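Local coordinates for dehalogenase (Rhodospirillaceae, PDB 6A41), which probably catalyses a dehalogenation reaction, as a member of the short-chain dehydrogenase/reductase-like family with a Rossmann-type fold, at residues I10-K15 and L33-S38; T21-L26 and S50-A55. All blocks are in the same frame, centred on the assembly; numbering follows the deposited sequence.

How the contacts relate
Contact 1 lies within the first beta-alpha-beta unit of the Rossmann-type fold; contact 2 sets the helix of that unit, 18-27, against the turn after helix 42-51. Contact 1 sits deeper, with 7 of its 12 touching residues buried, and pairs the loop after strand 7-10 with the end of strand 31-34. Contact 2 lies farther out, its centre about 15 Å from the centre of the chain against about 10 Å. Five hydrogen bonds carry contact 1, while contact 2 is almost wholly apolar and aromatic. The two touch where Val13 CG2 lies 3.5 Å from Thr22 OG1. Their centres are about 12 Å apart, and their segments alternate along the chain.

Contact 1: I10-K15 and L33-S38; sequences ITNVEK and LAHDPS
His35, Asp36 and Asn12 carry this contact. His35 bonds through both backbone and ring. His35 N donates to Ile10 O, and His35 O accepts from Val13 N at 2.9 Å. His35 CG is anti to its backbone N (chi1 156°), and His35 ND1 takes the N-H of Asn12 at 3.1 Å. That bond is nearly straight, at 172°, and comes in 15° from the ring plane. The Asn12 side chain runs beside the ring, its amide plane almost perpendicular to it, and OD1 reaches His35 CE1 at 3.2 Å. Asn12 ND2 bonds to Asn83 O. Asp36 OD1 accepts from Glu14 N at 3.0 Å, met from above the carboxylate plane. Asp36 OD2 takes Ser38 N, in an Asx turn, and Ser38 OG at 2.7 Å, from opposite faces of that plane. An alanine in place of Asp36 would probably leave Glu14 N without this acceptor and Ser38 freer to turn. Val13 CG1 packs on Ala34 CB at 3.9 Å. Ile10 and Ala34 form a parallel bridge, and Ile10 N bonds to Leu33 O. Strands 7-10 and 31-34, joined through helix 18-27, make the first beta-alpha-beta crossover of the Rossmann-type fold, where relatives bind the dinucleotide.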
ATOM      1  N   ILE A  10     -22.736   1.800  18.401  1.00  9.04           N
ATOM      2  CA  ILE A  10     -21.351   1.633  18.693  1.00  9.17           C
ATOM      3  C   ILE A  10     -21.246   0.372  19.614  1.00  9.27           C
ATOM      4  O   ILE A  10     -21.961   0.252  20.606  1.00  8.99           O
ATOM      5  CB  ILE A  10     -20.783   2.802  19.469  1.00  9.67           C
ATOM      6  CG1 ILE A  10     -21.020   4.170  18.739  1.00  9.46           C
ATOM      7  CG2 ILE A  10     -19.265   2.612  19.729  1.00  9.76           C
ATOM      8  CD1 ILE A  10     -20.701   5.409  19.558  1.00  9.87           C
ATOM      9  N   THR A  11     -20.428  -0.578  19.253  1.00  8.98           N
ATOM     10  CA  THR A  11     -20.217  -1.749  20.054  1.00  9.91           C
ATOM     11  C   THR A  11     -19.103  -1.561  21.084  1.00  9.92           C
ATOM     12  O   THR A  11     -18.258  -0.687  21.007  1.00  9.88           O
ATOM     13  CB  THR A  11     -19.874  -2.987  19.206  1.00 11.20           C
ATOM     14  OG1 THR A  11     -18.639  -2.778  18.492  1.00 10.05           O
ATOM     15  CG2 THR A  11     -20.959  -3.209  18.189  1.00 12.37           C
ATOM     16  N   ASN A  12     -19.104  -2.443  22.067  1.00 10.50           N
ATOM     17  CA  ASN A  12     -18.088  -2.488  23.129  1.00 10.57           C
ATOM     18  C   ASN A  12     -17.700  -1.108  23.594  1.00 10.79           C
ATOM     19  O   ASN A  12     -16.491  -0.751  23.715  1.00 11.10           O
ATOM     20  CB  ASN A  12     -16.930  -3.323  22.628  1.00 11.54           C
ATOM     21  CG  ASN A  12     -17.321  -4.702  22.140  1.00 12.25           C
ATOM     22  OD1 ASN A  12     -17.835  -5.530  22.916  1.00 12.78           O
ATOM     23  ND2 ASN A  12     -17.183  -4.944  20.870  1.00 12.71           N
ATOM     24  N   VAL A  13     -18.706  -0.298  23.911  1.00 10.56           N
ATOM     25  CA  VAL A  13     -18.480   1.123  24.062  1.00 10.88           C
ATOM     26  C   VAL A  13     -17.574   1.532  25.221  1.00 12.02           C
ATOM     27  O   VAL A  13     -16.998   2.659  25.212  1.00 12.19           O
ATOM     28  CB  VAL A  13     -19.809   1.898  24.175  1.00 11.05           C
ATOM     29  CG1 VAL A  13     -20.405   1.855  25.560  1.00 11.16           C
ATOM     30  CG2 VAL A  13     -19.692   3.316  23.693  1.00 11.21           C
ATOM     31  N   GLU A  14     -17.420   0.647  26.188  1.00 12.72           N
ATOM     32  CA  GLU A  14     -16.489   0.862  27.245  1.00 14.71           C
ATOM     33  C   GLU A  14     -15.076   0.613  26.874  1.00 15.25           C
ATOM     34  O   GLU A  14     -14.232   0.958  27.652  1.00 15.29           O
ATOM     35  CB  GLU A  14     -16.863   0.054  28.563  1.00 16.12           C
ATOM     36  CG  GLU A  14     -18.155   0.493  29.157  1.00 16.66           C
ATOM     37  CD  GLU A  14     -18.114   1.948  29.559  1.00 20.86           C
ATOM     38  OE1 GLU A  14     -17.229   2.360  30.359  1.00 20.94           O
ATOM     39  OE2 GLU A  14     -18.977   2.729  29.103  1.00 23.42           O
ATOM     40  N   LYS A  15     -14.775   0.094  25.703  1.00 14.33           N
ATOM     41  CA  LYS A  15     -13.395  -0.121  25.270  1.00 15.49           C
ATOM     42  C   LYS A  15     -13.025   0.872  24.199  1.00 13.53           C
ATOM     43  O   LYS A  15     -13.892   1.457  23.538  1.00 12.11           O
ATOM     44  CB  LYS A  15     -13.275  -1.490  24.609  1.00 18.16           C
ATOM     45  CG  LYS A  15     -13.352  -2.598  25.646  1.00 22.65           C
ATOM     46  CD  LYS A  15     -13.452  -3.924  24.962  1.00 25.93           C
ATOM     47  CE  LYS A  15     -12.161  -4.669  24.885  1.00 30.99           C
ATOM     48  NZ  LYS A  15     -11.489  -4.966  26.169  1.00 34.41           N
ATOM     49  N   LEU A  33     -26.820   4.644  19.995  1.00 10.91           N
ATOM     50  CA  LEU A  33     -27.141   3.412  20.635  1.00 11.16           C
ATOM     51  C   LEU A  33     -25.844   2.668  20.950  1.00 11.04           C
ATOM     52  O   LEU A  33     -24.961   2.567  20.081  1.00 10.55           O
ATOM     53  CB  LEU A  33     -27.918   2.531  19.687  1.00 11.85           C
ATOM     54  CG  LEU A  33     -29.163   3.122  19.074  1.00 12.62           C
ATOM     55  CD1 LEU A  33     -29.856   2.113  18.231  1.00 13.60           C
ATOM     56  CD2 LEU A  33     -30.053   3.809  20.139  1.00 14.10           C
ATOM     57  N   ALA A  34     -25.709   2.178  22.146  1.00 10.60           N
ATOM     58  CA  ALA A  34     -24.438   1.613  22.578  1.00 10.70           C
ATOM     59  C   ALA A  34     -24.667   0.236  23.130  1.00 11.34           C
ATOM     60  O   ALA A  34     -25.522   0.066  24.010  1.00 10.99           O
ATOM     61  CB  ALA A  34     -23.773   2.490  23.643  1.00 10.75           C
ATOM     62  N   HIS A  35     -23.833  -0.679  22.695  1.00 11.08           N
ATOM     63  CA  HIS A  35     -23.670  -2.025  23.263  1.00 11.46           C
ATOM     64  C   HIS A  35     -22.422  -2.084  24.161  1.00 11.79           C
ATOM     65  O   HIS A  35     -21.424  -1.408  23.906  1.00 11.33           O
ATOM     66  CB  HIS A  35     -23.542  -3.051  22.145  1.00 12.14           C
ATOM     67  CG  HIS A  35     -22.820  -4.299  22.554  1.00 13.17           C
ATOM     68  ND1 HIS A  35     -21.463  -4.419  22.396  1.00 12.30           N
ATOM     69  CD2 HIS A  35     -23.250  -5.463  23.129  1.00 13.55           C
ATOM     70  CE1 HIS A  35     -21.072  -5.585  22.908  1.00 13.23           C
ATOM     71  NE2 HIS A  35     -22.127  -6.242  23.358  1.00 13.51           N
ATOM     72  N   ASP A  36     -22.501  -2.877  25.216  1.00 11.29           N
ATOM     73  CA  ASP A  36     -21.327  -3.255  25.955  1.00 11.96           C
ATOM     74  C   ASP A  36     -21.654  -4.559  26.722  1.00 12.76           C
ATOM     75  O   ASP A  36     -22.742  -4.686  27.254  1.00 11.38           O
ATOM     76  CB  ASP A  36     -20.831  -2.122  26.904  1.00 11.25           C
ATOM     77  CG  ASP A  36     -19.434  -2.403  27.484  1.00 13.10           C
ATOM     78  OD1 ASP A  36     -18.423  -2.109  26.734  1.00 11.40           O
ATOM     79  OD2 ASP A  36     -19.359  -2.961  28.673  1.00 13.21           O
ATOM     80  N   PRO A  37     -20.661  -5.451  26.893  1.00 14.11           N
ATOM     81  CA  PRO A  37     -20.924  -6.598  27.755  1.00 14.91           C
ATOM     82  C   PRO A  37     -21.337  -6.259  29.141  1.00 15.64           C
ATOM     83  O   PRO A  37     -21.938  -7.073  29.789  1.00 18.18           O
ATOM     84  CB  PRO A  37     -19.561  -7.302  27.869  1.00 15.37           C
ATOM     85  CG  PRO A  37     -18.905  -6.890  26.649  1.00 15.23           C
ATOM     86  CD  PRO A  37     -19.305  -5.498  26.342  1.00 14.53           C
ATOM     87  N   SER A  38     -21.024  -5.099  29.640  1.00 15.24           N
ATOM     88  CA  SER A  38     -21.447  -4.710  30.980  1.00 15.14           C
ATOM     89  C   SER A  38     -22.868  -4.219  31.078  1.00 15.35           C
ATOM     90  O   SER A  38     -23.392  -4.169  32.143  1.00 15.78           O
ATOM     91  CB  SER A  38     -20.548  -3.658  31.555  1.00 15.06           C
ATOM     92  OG  SER A  38     -20.679  -2.385  30.994  1.00 14.29           O
TER

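Contact 2: T21-L26 and S50-A55; sequences TTRIAL and SQFPGA
Thr22, Arg23 and Leu26 of helix 18-27 meet Phe52 and the turn that leads from helix 42-51 to strand 56-57, on one side of the parallel sheet of the Rossmann-type fold. The aromatic contacts centre on Phe52. The methyl CG2 of Thr22, anti to its backbone N, sits 3.5 Å from Phe52 CG, and Thr22 CB lies over one face of the ring, toward the rim. Gln51 CG is over the opposite face. Arg23 reaches the ring edge instead, with NH2 near the ring plane and 3.9 Å from CE1 of Phe52. The guanidinium is turned 51° from the ring, and its NH1 forms a salt bridge with Asp215. His19 and Tyr48 also meet the Phe52 ring. The apolar contacts belong mainly to Leu26. Leu26 CD1 packs on Phe52 CB at 3.9 Å and lies 4.3 Å from Ala55 CB. Ala55 CB also approaches Thr22 CG2. The remaining contacts are with backbone. Phe52 to Ala55 form a type II turn, closed by Ala55 N bonding to Phe52 O. Both methyls of Leu26 face this turn from the helix: Leu26 CD2 is 3.9 Å from Ala55 N, and Leu26 CD1 is 3.7 Å from Pro53 O.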
ATOM      1  N   THR A  21     -16.032   8.286  20.365  1.00  9.70           N
ATOM      2  CA  THR A  21     -16.979   8.272  19.329  1.00 10.09           C
ATOM      3  C   THR A  21     -18.355   8.734  19.874  1.00  9.93           C
ATOM      4  O   THR A  21     -19.001   9.483  19.243  1.00 10.54           O
ATOM      5  CB  THR A  21     -17.116   6.896  18.677  1.00 10.42           C
ATOM      6  OG1 THR A  21     -15.793   6.474  18.206  1.00 10.79           O
ATOM      7  CG2 THR A  21     -18.085   6.972  17.493  1.00 10.82           C
ATOM      8  N   THR A  22     -18.776   8.254  21.043  1.00  9.65           N
ATOM      9  CA  THR A  22     -20.086   8.663  21.585  1.00 10.06           C
ATOM     10  C   THR A  22     -20.173  10.182  21.702  1.00  9.96           C
ATOM     11  O   THR A  22     -21.148  10.836  21.274  1.00  9.18           O
ATOM     12  CB  THR A  22     -20.261   8.085  22.996  1.00 10.20           C
ATOM     13  OG1 THR A  22     -20.340   6.682  22.930  1.00 10.37           O
ATOM     14  CG2 THR A  22     -21.536   8.604  23.643  1.00 10.31           C
ATOM     15  N   ARG A  23     -19.117  10.698  22.308  1.00 10.53           N
ATOM     16  CA  ARG A  23     -18.989  12.133  22.617  1.00 11.86           C
ATOM     17  C   ARG A  23     -19.095  13.033  21.371  1.00 11.51           C
ATOM     18  O   ARG A  23     -19.891  14.032  21.325  1.00 10.79           O
ATOM     19  CB  ARG A  23     -17.657  12.424  23.340  1.00 13.80           C
ATOM     20  CG  ARG A  23     -17.542  13.833  23.829  1.00 16.14           C
ATOM     21  CD  ARG A  23     -16.185  14.199  24.505  1.00 18.75           C
ATOM     22  NE  ARG A  23     -15.995  13.301  25.599  1.00 21.50           N
ATOM     23  CZ  ARG A  23     -15.146  12.279  25.720  1.00 20.93           C
ATOM     24  NH1 ARG A  23     -14.265  11.956  24.845  1.00 22.28           N
ATOM     25  NH2 ARG A  23     -15.233  11.560  26.848  1.00 23.27           N
ATOM     26  N   ILE A  24     -18.307  12.708  20.367  1.00 10.36           N
ATOM     27  CA  ILE A  24     -18.367  13.482  19.119  1.00 10.82           C
ATOM     28  C   ILE A  24     -19.674  13.254  18.356  1.00 10.61           C
ATOM     29  O   ILE A  24     -20.243  14.247  17.869  1.00 10.22           O
ATOM     30  CB  ILE A  24     -17.125  13.199  18.240  1.00 10.90           C
ATOM     31  CG1 ILE A  24     -15.797  13.602  18.946  1.00 11.57           C
ATOM     32  CG2 ILE A  24     -17.195  14.012  16.957  1.00 10.97           C
ATOM     33  CD1 ILE A  24     -15.747  15.056  19.411  1.00 12.75           C
ATOM     34  N   ALA A  25     -20.160  12.008  18.268  1.00 10.16           N
ATOM     35  CA  ALA A  25     -21.381  11.735  17.520  1.00 10.32           C
ATOM     36  C   ALA A  25     -22.536  12.586  18.124  1.00 11.20           C
ATOM     37  O   ALA A  25     -23.328  13.192  17.427  1.00 11.15           O
ATOM     38  CB  ALA A  25     -21.689  10.270  17.613  1.00  9.99           C
ATOM     39  N   LEU A  26     -22.594  12.651  19.464  1.00 12.10           N
ATOM     40  CA  LEU A  26     -23.676  13.399  20.140  1.00 12.08           C
ATOM     41  C   LEU A  26     -23.537  14.890  19.859  1.00 12.14           C
ATOM     42  O   LEU A  26     -24.490  15.571  19.606  1.00 12.53           O
ATOM     43  CB  LEU A  26     -23.676  13.070  21.639  1.00 12.06           C
ATOM     44  CG  LEU A  26     -24.159  11.752  22.135  1.00 11.58           C
ATOM     45  CD1 LEU A  26     -23.967  11.722  23.636  1.00 11.53           C
ATOM     46  CD2 LEU A  26     -25.615  11.542  21.819  1.00 11.96           C
ATOM     47  N   SER A  50     -25.520   8.686  32.047  1.00 16.96           N
ATOM     48  CA  SER A  50     -25.359   9.918  32.768  1.00 19.00           C
ATOM     49  C   SER A  50     -24.105  10.684  32.274  1.00 18.15           C
ATOM     50  O   SER A  50     -24.064  11.912  32.255  1.00 17.46           O
ATOM     51  CB  SER A  50     -25.397   9.631  34.256  1.00 21.88           C
ATOM     52  OG  SER A  50     -24.107   9.336  34.640  1.00 25.79           O
ATOM     53  N   GLN A  51     -23.062   9.970  31.862  1.00 17.46           N
ATOM     54  CA  GLN A  51     -21.864  10.580  31.258  1.00 18.96           C
ATOM     55  C   GLN A  51     -22.128  11.130  29.853  1.00 16.70           C
ATOM     56  O   GLN A  51     -21.577  12.191  29.514  1.00 14.82           O
ATOM     57  CB  GLN A  51     -20.789   9.524  31.221  1.00 22.14           C
ATOM     58  CG  GLN A  51     -19.389   9.848  30.866  1.00 26.42           C
ATOM     59  CD  GLN A  51     -18.512   8.569  31.155  1.00 32.52           C
ATOM     60  OE1 GLN A  51     -18.981   7.396  31.646  1.00 36.96           O
ATOM     61  NE2 GLN A  51     -17.268   8.772  30.906  1.00 35.56           N
ATOM     62  N   PHE A  52     -23.025  10.479  29.086  1.00 13.97           N
ATOM     63  CA  PHE A  52     -23.301  10.854  27.709  1.00 13.59           C
ATOM     64  C   PHE A  52     -24.793  11.007  27.467  1.00 14.22           C
ATOM     65  O   PHE A  52     -25.414  10.166  26.793  1.00 13.37           O
ATOM     66  CB  PHE A  52     -22.717   9.768  26.785  1.00 13.36           C
ATOM     67  CG  PHE A  52     -21.229   9.584  26.937  1.00 13.40           C
ATOM     68  CD1 PHE A  52     -20.341  10.568  26.490  1.00 13.93           C
ATOM     69  CD2 PHE A  52     -20.703   8.479  27.566  1.00 14.15           C
ATOM     70  CE1 PHE A  52     -18.949  10.455  26.685  1.00 13.95           C
ATOM     71  CE2 PHE A  52     -19.298   8.310  27.656  1.00 14.57           C
ATOM     72  CZ  PHE A  52     -18.446   9.313  27.276  1.00 14.29           C
ATOM     73  N   PRO A  53     -25.434  12.041  28.024  1.00 15.16           N
ATOM     74  CA  PRO A  53     -26.859  12.218  27.943  1.00 16.53           C
ATOM     75  C   PRO A  53     -27.281  12.335  26.482  1.00 17.32           C
ATOM     76  O   PRO A  53     -26.654  13.089  25.737  1.00 15.86           O
ATOM     77  CB  PRO A  53     -27.085  13.598  28.620  1.00 17.81           C
ATOM     78  CG  PRO A  53     -25.938  13.697  29.575  1.00 17.41           C
ATOM     79  CD  PRO A  53     -24.814  13.118  28.845  1.00 16.53           C
ATOM     80  N   GLY A  54     -28.333  11.579  26.153  1.00 16.06           N
ATOM     81  CA  GLY A  54     -28.847  11.420  24.826  1.00 16.96           C
ATOM     82  C   GLY A  54     -28.403  10.115  24.253  1.00 16.79           C
ATOM     83  O   GLY A  54     -28.996   9.717  23.339  1.00 19.73           O
ATOM     84  N   ALA A  55     -27.310   9.470  24.700  1.00 15.17           N
ATOM     85  CA  ALA A  55     -26.918   8.124  24.246  1.00 14.38           C
ATOM     86  C   ALA A  55     -27.782   7.079  24.984  1.00 15.12           C
ATOM     87  O   ALA A  55     -28.079   7.284  26.131  1.00 14.84           O
ATOM     88  CB  ALA A  55     -25.477   7.827  24.527  1.00 13.97           C
TER